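Local coordinates for hypothetical protein PA2201 (PDB 2FEF), which is of unknown function but probably acts as an immunity protein of the PoNi type, a family that protects bacteria from PoNe DNase toxins, at residues B[85-88]-B[89-93]; B[135-138]-B[139-142]; B[171-174]-B[175-179]. One frame throughout, in Å; residues are numbered along the deposited sequence.

Contact 1: residues B[85-88]-B[89-93]; sequences TLLL and KAIDR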
loop_
_atom_site.group_PDB
_atom_site.type_symbol
_atom_site.label_atom_id
_atom_site.label_comp_id
_atom_site.label_asym_id
_atom_site.label_seq_id
_atom_site.Cartn_x
_atom_site.Cartn_y
_atom_site.Cartn_z
ATOM N N THR B 85 13.918 6.326 2.662
ATOM C CA THR B 85 13.970 5.925 1.241
ATOM C C THR B 85 13.560 7.090 0.376
ATOM O O THR B 85 14.191 7.364 -0.624
ATOM C CB THR B 85 13.145 4.650 0.968
ATOM O OG1 THR B 85 13.491 3.665 1.953
ATOM C CG2 THR B 85 13.442 4.114 -0.411
ATOM N N LEU B 86 12.552 7.839 0.797
ATOM C CA LEU B 86 12.178 9.050 0.057
ATOM C C LEU B 86 13.372 9.985 -0.060
ATOM O O LEU B 86 13.646 10.528 -1.139
ATOM C CB LEU B 86 11.007 9.770 0.758
ATOM C CG LEU B 86 10.315 10.791 -0.161
ATOM C CD1 LEU B 86 9.420 10.145 -1.205
ATOM C CD2 LEU B 86 9.498 11.807 0.682
ATOM N N LEU B 87 14.087 10.183 1.056
ATOM C CA LEU B 87 15.266 11.073 1.037
ATOM C C LEU B 87 16.294 10.560 0.019
ATOM O O LEU B 87 16.782 11.311 -0.817
ATOM C CB LEU B 87 15.880 11.184 2.451
ATOM C CG LEU B 87 17.146 12.076 2.533
ATOM C CD1 LEU B 87 16.906 13.428 1.979
ATOM C CD2 LEU B 87 17.565 12.159 3.997
ATOM N N LEU B 88 16.594 9.272 0.084
ATOM C CA LEU B 88 17.511 8.658 -0.864
ATOM C C LEU B 88 17.079 8.873 -2.319
ATOM O O LEU B 88 17.880 9.292 -3.151
ATOM C CB LEU B 88 17.680 7.157 -0.524
ATOM C CG LEU B 88 18.614 6.425 -1.493
ATOM C CD1 LEU B 88 20.056 6.983 -1.424
ATOM C CD2 LEU B 88 18.554 4.938 -1.222
ATOM N N LYS B 89 15.818 8.594 -2.639
ATOM C CA LYS B 89 15.338 8.831 -3.993
ATOM C C LYS B 89 15.502 10.300 -4.418
ATOM O O LYS B 89 15.821 10.607 -5.576
ATOM C CB LYS B 89 13.867 8.429 -4.059
ATOM C CG LYS B 89 13.692 6.923 -3.877
ATOM C CD LYS B 89 14.121 6.165 -5.144
ATOM C CE LYS B 89 14.324 4.695 -4.812
ATOM N NZ LYS B 89 14.831 4.002 -6.043
ATOM N N ALA B 90 15.262 11.220 -3.480
ATOM C CA ALA B 90 15.398 12.645 -3.781
ATOM C C ALA B 90 16.880 13.021 -4.078
ATOM O O ALA B 90 17.163 13.832 -4.955
ATOM C CB ALA B 90 14.860 13.452 -2.610
ATOM N N ILE B 91 17.813 12.435 -3.345
ATOM C CA ILE B 91 19.246 12.580 -3.656
ATOM C C ILE B 91 19.567 12.086 -5.088
ATOM O O ILE B 91 20.188 12.815 -5.922
ATOM C CB ILE B 91 20.163 11.819 -2.624
ATOM C CG1 ILE B 91 19.905 12.342 -1.192
ATOM C CG2 ILE B 91 21.683 12.045 -3.040
ATOM C CD1 ILE B 91 20.525 11.484 -0.092
ATOM N N ASP B 92 19.148 10.857 -5.392
ATOM C CA ASP B 92 19.307 10.317 -6.778
ATOM C C ASP B 92 18.782 11.278 -7.852
ATOM O O ASP B 92 19.416 11.490 -8.897
ATOM C CB ASP B 92 18.520 9.011 -6.926
ATOM C CG ASP B 92 19.219 7.794 -6.327
ATOM O OD1 ASP B 92 20.373 7.897 -5.864
ATOM O OD2 ASP B 92 18.555 6.709 -6.295
ATOM N N ARG B 93 17.623 11.882 -7.571
ATOM C CA ARG B 93 16.902 12.680 -8.560
ATOM C C ARG B 93 17.579 14.017 -8.844
ATOM O O ARG B 93 17.266 14.667 -9.844
ATOM C CB ARG B 93 15.455 12.940 -8.106
ATOM C CG ARG B 93 14.606 13.704 -9.154
ATOM C CD ARG B 93 14.488 12.919 -10.454
ATOM N NE ARG B 93 13.759 13.671 -11.492
ATOM C CZ ARG B 93 14.275 14.663 -12.212
ATOM N NH1 ARG B 93 15.554 15.029 -12.045
ATOM N NH2 ARG B 93 13.505 15.285 -13.122
#
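Lys-89 lies one helical turn beyond Thr-85, and its chain can be followed outward from the backbone. Its CB lies 3.6 Å from both Thr-85 O and Leu-86 O. CG, held beside the backbone N (chi1 -67°), comes nearest to the helix at 3.3 Å from Thr-85 O, and it lies 4.5 Å from the methyl CG2 of Thr-85. A bend at chi2 then lifts CD and CE off the turn and carries NZ away to its salt bridge with Asp-41. A long flexible residue suits this place: CB and CG lie against the turn, and the remaining methylenes span the distance to Asp-41.

Beneath the side chains runs regular alpha-helical bonding, with the amides of residues 89 to 92 each donating four residues back. Lys-89 N to Thr-85 O, 2.9 Å, is nearly straight at 173°, and Asp-92 N to Leu-88 O, 3.0 Å, matches it. On a second, apolar face, Ile-91 lays CG1 3.3 Å from Leu-87 O and brings the tip CD1 to 4.3 Å from Leu-87 CG, a rather loose apolar touch.

The polar ends are satisfied beyond this turn: Thr-85 OG1 has two carbonyl acceptors, Tyr-251 O and Glu-81 O, for its one proton, while the Asp-92 carboxylate takes Trp-256 NE1 on OD1 and pairs with Arg-31 through OD2. Helix 35-54 packs on Leu-86, helix 97-127 on Leu-86, Leu-87 and Ala-90, and helix 146-158 on Leu-87 and Ile-91, so three helices cover the apolar faces here, while Trp-256, from a loop, covers Leu-88 and Ile-91.

Contact 2: residues B[135-138]-B[139-142]; sequences TAPA and LAPR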
loop_
_atom_site.group_PDB
_atom_site.type_symbol
_atom_site.label_atom_id
_atom_site.label_comp_id
_atom_site.label_asym_id
_atom_site.label_seq_id
_atom_site.Cartn_x
_atom_site.Cartn_y
_atom_site.Cartn_z
ATOM N N THR B 135 14.275 -5.521 23.280
ATOM C CA THR B 135 14.987 -4.542 24.100
ATOM C C THR B 135 15.914 -3.629 23.259
ATOM O O THR B 135 16.467 -2.632 23.752
ATOM C CB THR B 135 15.787 -5.268 25.207
ATOM O OG1 THR B 135 16.369 -4.316 26.107
ATOM C CG2 THR B 135 16.872 -6.186 24.599
ATOM N N ALA B 136 16.065 -3.989 21.990
ATOM C CA ALA B 136 16.937 -3.255 21.058
ATOM C C ALA B 136 16.452 -1.822 20.875
ATOM O O ALA B 136 15.239 -1.560 20.927
ATOM C CB ALA B 136 16.993 -3.969 19.714
ATOM N N PRO B 137 17.391 -0.894 20.635
ATOM C CA PRO B 137 17.017 0.475 20.311
ATOM C C PRO B 137 16.127 0.534 19.075
ATOM O O PRO B 137 16.120 -0.412 18.271
ATOM C CB PRO B 137 18.358 1.155 19.981
ATOM C CG PRO B 137 19.435 0.240 20.479
ATOM C CD PRO B 137 18.847 -1.122 20.642
ATOM N N ALA B 138 15.420 1.656 18.906
ATOM C CA ALA B 138 14.586 1.897 17.717
ATOM C C ALA B 138 15.387 1.649 16.430
ATOM O O ALA B 138 14.866 1.102 15.434
ATOM C CB ALA B 138 14.055 3.316 17.726
ATOM N N LEU B 139 16.651 2.038 16.466
ATOM C CA LEU B 139 17.564 1.756 15.365
ATOM C C LEU B 139 18.802 1.095 15.941
ATOM O O LEU B 139 19.538 1.690 16.728
ATOM C CB LEU B 139 17.889 3.045 14.591
ATOM C CG LEU B 139 18.395 3.011 13.150
ATOM C CD1 LEU B 139 17.635 2.025 12.245
ATOM C CD2 LEU B 139 18.359 4.430 12.578
ATOM N N ALA B 140 19.021 -0.160 15.559
ATOM C CA ALA B 140 20.099 -0.973 16.132
ATOM C C ALA B 140 21.232 -1.056 15.129
ATOM O O ALA B 140 21.164 -1.876 14.200
ATOM C CB ALA B 140 19.594 -2.361 16.447
ATOM N N PRO B 141 22.262 -0.203 15.290
ATOM C CA PRO B 141 23.293 -0.067 14.261
ATOM C C PRO B 141 24.192 -1.298 14.148
ATOM O O PRO B 141 24.815 -1.494 13.134
ATOM C CB PRO B 141 24.112 1.128 14.760
ATOM C CG PRO B 141 23.169 1.897 15.576
ATOM C CD PRO B 141 22.495 0.771 16.374
ATOM N N ARG B 142 24.221 -2.152 15.176
ATOM C CA ARG B 142 25.039 -3.383 15.085
ATOM C C ARG B 142 24.481 -4.376 14.068
ATOM O O ARG B 142 25.204 -5.285 13.595
ATOM C CB ARG B 142 25.184 -4.042 16.471
ATOM C CG ARG B 142 26.216 -3.335 17.339
ATOM C CD ARG B 142 26.145 -3.841 18.806
ATOM N NE ARG B 142 26.870 -2.932 19.690
ATOM C CZ ARG B 142 28.176 -2.998 19.917
ATOM N NH1 ARG B 142 28.910 -3.949 19.351
ATOM N NH2 ARG B 142 28.756 -2.115 20.711
#
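Pro-137 reaches past Ala-138 to the backbone of Leu-139, with ring atom CB 3.5 Å from Leu-139 O and CG at 4.0 Å from the same oxygen. This is the close side of a bend in the loop. Ala-138, with helical backbone angles, turns the chain there, and its small methyl group is buried against helix 97-127.

On the outer side the fit is slacker. Ala-136 CB stands 4.5 Å from Ala-140 CB, and Pro-137 CD lies 4.4 Å from that same methyl: thin apolar touches between small groups, with Ala-136 exposed. No hydrogen bond crosses the bend. The two prolines, at 137 and 141, lack an N-H and limit the backbone's freedom, which suits a loop of fixed course without regular structure.

Its polar backbone atoms find partners elsewhere, among them Ala-136 O with Arg-122 and Ala-140 N with Gln-145. Ala-138 packs on Tyr-114, Ser-115 and Leu-118 of helix 97-127, and Leu-139, in the conformer described (a second exists), touches Trp-111 of that helix and Phe-148, Ala-149 and Leu-152 of helix 146-158, tying the connecting loop down to both helices it joins.

Contact 3: residues B[171-174]-B[175-179]; sequences EVLQ and FDTDR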
loop_
_atom_site.group_PDB
_atom_site.type_symbol
_atom_site.label_atom_id
_atom_site.label_comp_id
_atom_site.label_asym_id
_atom_site.label_seq_id
_atom_site.Cartn_x
_atom_site.Cartn_y
_atom_site.Cartn_z
ATOM N N GLU B 171 18.128 9.062 21.623
ATOM C CA GLU B 171 16.793 8.465 21.697
ATOM C C GLU B 171 16.603 7.330 20.684
ATOM O O GLU B 171 15.957 6.315 20.989
ATOM C CB GLU B 171 15.713 9.521 21.499
ATOM C CG GLU B 171 15.809 10.725 22.475
ATOM C CD GLU B 171 14.520 11.585 22.566
ATOM O OE1 GLU B 171 14.626 12.839 22.642
ATOM O OE2 GLU B 171 13.393 11.021 22.578
ATOM N N VAL B 172 17.150 7.514 19.488
ATOM C CA VAL B 172 16.961 6.527 18.417
ATOM C C VAL B 172 18.027 5.426 18.491
ATOM O O VAL B 172 17.699 4.231 18.323
ATOM C CB VAL B 172 16.922 7.170 16.987
ATOM C CG1 VAL B 172 16.546 6.128 15.923
ATOM C CG2 VAL B 172 15.938 8.342 16.924
ATOM N N LEU B 173 19.293 5.812 18.703
ATOM C CA LEU B 173 20.383 4.831 18.713
ATOM C C LEU B 173 20.749 4.361 20.113
ATOM O O LEU B 173 21.486 3.386 20.247
ATOM C CB LEU B 173 21.652 5.375 18.000
ATOM C CG LEU B 173 21.488 6.055 16.648
ATOM C CD1 LEU B 173 22.891 6.424 16.064
ATOM C CD2 LEU B 173 20.717 5.226 15.664
ATOM N N GLN B 174 20.275 5.085 21.138
ATOM C CA GLN B 174 20.625 4.836 22.549
ATOM C C GLN B 174 22.140 4.770 22.723
ATOM O O GLN B 174 22.669 3.904 23.436
ATOM C CB GLN B 174 19.929 3.572 23.090
ATOM C CG GLN B 174 18.411 3.624 22.990
ATOM C CD GLN B 174 17.719 2.428 23.651
ATOM O OE1 GLN B 174 18.362 1.545 24.227
ATOM N NE2 GLN B 174 16.402 2.400 23.561
ATOM N N PHE B 175 22.836 5.692 22.043
ATOM C CA PHE B 175 24.285 5.805 22.094
ATOM C C PHE B 175 25.056 4.551 21.695
ATOM O O PHE B 175 26.232 4.428 22.004
ATOM C CB PHE B 175 24.768 6.354 23.456
ATOM C CG PHE B 175 24.660 7.852 23.573
ATOM C CD1 PHE B 175 25.647 8.680 23.035
ATOM C CD2 PHE B 175 23.597 8.430 24.230
ATOM C CE1 PHE B 175 25.553 10.064 23.156
ATOM C CE2 PHE B 175 23.492 9.814 24.358
ATOM C CZ PHE B 175 24.454 10.625 23.808
ATOM N N ASP B 176 24.409 3.642 20.977
ATOM C CA ASP B 176 25.088 2.420 20.505
ATOM C C ASP B 176 25.716 2.728 19.132
ATOM O O ASP B 176 25.252 2.272 18.093
ATOM C CB ASP B 176 24.090 1.248 20.437
ATOM C CG ASP B 176 24.770 -0.135 20.255
ATOM O OD1 ASP B 176 26.004 -0.260 20.401
ATOM O OD2 ASP B 176 24.040 -1.103 19.958
ATOM N N THR B 177 26.782 3.514 19.163
ATOM C CA THR B 177 27.437 4.005 17.981
ATOM C C THR B 177 28.828 3.370 17.905
ATOM O O THR B 177 29.400 3.005 18.951
ATOM C CB THR B 177 27.596 5.535 18.065
ATOM O OG1 THR B 177 28.133 5.883 19.350
ATOM C CG2 THR B 177 26.247 6.224 17.901
ATOM N N ASP B 178 29.346 3.224 16.682
ATOM C CA ASP B 178 30.708 2.750 16.446
ATOM C C ASP B 178 31.635 3.882 16.002
ATOM O O ASP B 178 31.251 5.052 16.071
ATOM C CB ASP B 178 30.715 1.564 15.454
ATOM C CG ASP B 178 30.463 1.976 14.005
ATOM O OD1 ASP B 178 29.908 3.074 13.733
ATOM O OD2 ASP B 178 30.801 1.155 13.114
ATOM N N ARG B 179 32.846 3.556 15.547
ATOM C CA ARG B 179 33.850 4.588 15.299
ATOM C C ARG B 179 33.366 5.624 14.276
ATOM O O ARG B 179 33.413 6.832 14.532
ATOM C CB ARG B 179 35.169 3.981 14.844
ATOM C CG ARG B 179 36.278 5.048 14.586
ATOM C CD ARG B 179 37.633 4.408 14.395
ATOM N NE ARG B 179 38.230 3.996 15.657
ATOM C CZ ARG B 179 39.407 3.377 15.762
ATOM N NH1 ARG B 179 40.098 3.084 14.668
ATOM N NH2 ARG B 179 39.888 3.048 16.961
#
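A type I' beta turn from Leu-173 to Asp-176 carries the chain off the end of helix 165-172 and into the loop leading to helix 179-189. The turn is closed by Asp-176 N, which donates to Leu-173 O at 3.0 Å with an N-H...O angle of 160°. The donor stands well above the carbonyl plane, 55° out of it, so the bond is straight at the hydrogen but comes in from over the face of the carbonyl group.

The two central residues, Gln-174 and Phe-175, both have positive phi. Such left-handed backbone crowds CB: Phe-175 CB lies only 3.2 Å from Gln-174 O. Both residues are unbranched at CB, which makes the conformation easier to bear, and both are exposed, with Phe-175 leaning back on Val-169 and Glu-170 of the helix.

Asp-176 follows as the centre of an inverse gamma turn, where Thr-177 N makes a weak bond to Phe-175 O at 3.0 Å. Across the base of the turn, Leu-173 CD1 meets Thr-177 CG2 at 3.8 Å, the two side chains crossing at about a right angle. The threonine torsion (chi1 48°) sets OG1 between the backbone N and the carbonyl carbon and CG2 beside the N; the methyl thus faces the leucine while the hydroxyl bonds to Asp-182.

Asp-176 CB passes 3.4 Å from Leu-173 O, and its carboxylate leads away to Arg-142. Asp-178 serves as N-cap of the next helix, OD1 reaching Leu-181 N weakly and bonding with Tyr-146 OH, while OD2 accepts from Phe-199 N. Backbone bonding thus fixes the reversal and one apolar touch braces its base, while Asp-176 ties the turn to residues 139-142 through a salt bridge that would be expected to stabilise its charged form.

In the fold
Contact 1 is a buried piece of regular helix, whereas contact 2 is a partly buried loop and contact 3 a surface turn; the first lies across the chain's centre from the other two, about 24 Å away between centres. Contacts 2 and 3 touch directly: besides the arginine-aspartate pair, they share a probable backbone bond of Leu-139 N to Val-172 O and proline packing. Helices 97-127 and 146-158 border both contact 1 and contact 2. Within the segments, repeating main-chain bonds run through the first, none crosses the second, and one turn bond closes the third; all three rely on outside polar partners as well.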